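Local coordinates for protein MxaA (Stigmatella aurantiaca, PDB 4W4T) that forms the terminal NADPH-binding reductase domain of a myxalamid megasynthase, where it probably releases the carrier-bound product by reduction to a primary alcohol, at residues F155-P158 against Y159-R163. Residues are numbered along the deposited sequence; the frame is centred on the assembly and turned at random.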
loop_
_atom_site.group_PDB
_atom_site.type_symbol
_atom_site.label_atom_id
_atom_site.label_comp_id
_atom_site.label_asym_id
_atom_site.label_seq_id
_atom_site.Cartn_x
_atom_site.Cartn_y
_atom_site.Cartn_z
ATOM N N PHE A 155 2.325 9.230 -3.419
ATOM C CA PHE A 155 2.041 8.835 -4.792
ATOM C C PHE A 155 0.971 7.746 -4.897
ATOM O O PHE A 155 0.598 7.338 -6.000
ATOM C CB PHE A 155 3.326 8.374 -5.484
ATOM C CG PHE A 155 4.381 9.435 -5.553
ATOM C CD1 PHE A 155 4.109 10.658 -6.146
ATOM C CD2 PHE A 155 5.647 9.214 -5.035
ATOM C CE1 PHE A 155 5.087 11.650 -6.220
ATOM C CE2 PHE A 155 6.629 10.198 -5.107
ATOM C CZ PHE A 155 6.342 11.422 -5.700
ATOM N N LEU A 156 0.471 7.295 -3.754
ATOM C CA LEU A 156 -0.586 6.290 -3.735
ATOM C C LEU A 156 -1.971 6.868 -3.403
ATOM O O LEU A 156 -2.991 6.354 -3.877
ATOM C CB LEU A 156 -0.239 5.195 -2.733
ATOM C CG LEU A 156 1.065 4.433 -2.963
ATOM C CD1 LEU A 156 1.239 3.396 -1.863
ATOM C CD2 LEU A 156 1.046 3.785 -4.325
ATOM N N TYR A 157 -2.008 7.917 -2.585
ATOM C CA TYR A 157 -3.282 8.468 -2.083
ATOM C C TYR A 157 -4.078 9.236 -3.147
ATOM O O TYR A 157 -3.508 9.756 -4.100
ATOM C CB TYR A 157 -3.036 9.413 -0.892
ATOM C CG TYR A 157 -2.665 8.763 0.421
ATOM C CD1 TYR A 157 -2.650 7.383 0.566
ATOM C CD2 TYR A 157 -2.341 9.546 1.529
ATOM C CE1 TYR A 157 -2.312 6.788 1.780
ATOM C CE2 TYR A 157 -2.008 8.963 2.747
ATOM C CZ TYR A 157 -1.997 7.586 2.862
ATOM O OH TYR A 157 -1.661 7.007 4.063
ATOM N N PRO A 158 -5.405 9.343 -2.968
ATOM C CA PRO A 158 -6.237 10.118 -3.893
ATOM C C PRO A 158 -6.180 11.625 -3.625
ATOM O O PRO A 158 -5.636 12.046 -2.609
ATOM C CB PRO A 158 -7.650 9.593 -3.607
ATOM C CG PRO A 158 -7.604 9.228 -2.181
ATOM C CD PRO A 158 -6.232 8.620 -1.981
ATOM N N TYR A 159 -6.743 12.402 -4.542
ATOM C CA TYR A 159 -6.799 13.861 -4.425
ATOM C C TYR A 159 -7.262 14.302 -3.043
ATOM O O TYR A 159 -6.627 15.153 -2.413
ATOM C CB TYR A 159 -7.720 14.423 -5.509
ATOM C CG TYR A 159 -7.990 15.912 -5.426
ATOM C CD1 TYR A 159 -7.070 16.834 -5.916
ATOM C CD2 TYR A 159 -9.175 16.390 -4.893
ATOM C CE1 TYR A 159 -7.324 18.187 -5.860
ATOM C CE2 TYR A 159 -9.449 17.747 -4.839
ATOM C CZ TYR A 159 -8.517 18.640 -5.322
ATOM O OH TYR A 159 -8.774 19.993 -5.266
ATOM N N GLU A 160 -8.333 13.689 -2.539
ATOM C CA GLU A 160 -8.926 14.162 -1.288
ATOM C C GLU A 160 -7.956 14.050 -0.108
ATOM O O GLU A 160 -8.085 14.784 0.856
ATOM C CB GLU A 160 -10.242 13.415 -0.991
ATOM C CG GLU A 160 -10.240 11.918 -1.319
ATOM C CD GLU A 160 -10.816 11.581 -2.709
ATOM O OE1 GLU A 160 -10.296 12.093 -3.734
ATOM O OE2 GLU A 160 -11.790 10.779 -2.770
ATOM N N SER A 161 -6.954 13.177 -0.200
ATOM C CA SER A 161 -6.017 13.003 0.904
ATOM C C SER A 161 -4.986 14.142 0.967
ATOM O O SER A 161 -4.333 14.344 1.990
ATOM C CB SER A 161 -5.279 11.668 0.792
ATOM O OG SER A 161 -6.182 10.570 0.759
HETATM N N MSE A 162 -4.828 14.868 -0.129
HETATM C CA MSE A 162 -3.790 15.897 -0.194
HETATM C C MSE A 162 -4.395 17.280 -0.384
HETATM O O MSE A 162 -3.680 18.294 -0.470
HETATM C CB MSE A 162 -2.791 15.575 -1.317
HETATM C CG MSE A 162 -1.724 14.601 -0.871
HETATM SE SE MSE A 162 -0.764 13.773 -2.334
HETATM C CE MSE A 162 -2.206 12.582 -2.937
ATOM N N ARG A 163 -5.724 17.322 -0.433
ATOM C CA ARG A 163 -6.445 18.577 -0.585
ATOM C C ARG A 163 -6.102 19.580 0.525
ATOM O O ARG A 163 -5.807 20.750 0.250
ATOM C CB ARG A 163 -7.947 18.299 -0.621
ATOM C CG ARG A 163 -8.789 19.497 -0.997
ATOM C CD ARG A 163 -10.267 19.108 -1.120
ATOM N NE ARG A 163 -11.084 20.273 -1.443
ATOM C CZ ARG A 163 -11.602 21.109 -0.551
ATOM N NH1 ARG A 163 -11.418 20.911 0.749
ATOM N NH2 ARG A 163 -12.321 22.145 -0.960
#
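Pro158, Ser161 and Met162 meet in a local contact at the N-terminal entry of helix 159-177, where the loop following strand 145-148 of the Rossmann-fold sheet turns into the helix. A backbone hydrogen bond spans the junction: Ser161 N donates to Pro158 O over 3.0 Å, with an N-H...O angle of 148°. The bond spans i to i+3 and closes a turn across the junction. Tyr159 O receives Met162 N in the same spacing, which continues the turn.

Side chains pack around this turn. Ser161 CB lies 3.6 Å from Tyr157 CB and meets the tyrosine ring obliquely. Ser161 OG sits beside the proline ring, 3.4 Å from Pro158 CD, while its hydrogen bond goes to Gly345 O of the second subunit; the junction therefore also belongs to the dimer interface. Glu160 takes a compact path: its CG lies between the backbone N and carbonyl carbon (chi1 39°), and with the bend at chi2 the Glu160 chain crosses the proline side chain at about a right angle, CG beside Pro158 CG and OE1 3.6 Å from Pro158 CB. An alanine here is likely to uncover that side of the proline ring, since the folded chain and its carboxylate would be gone.

The end of Met162, present as selenomethionine, comes close to the loop and also packs on Tyr218, an NADPH-binding residue, although no cofactor is bound to this chain here, so the helix entry borders the cofactor site. The bend at its chi3 (-73°) brings the terminal methyl to the loop backbone, with CE 3.9 Å from Tyr157 CB and 3.3 Å from Tyr157 O.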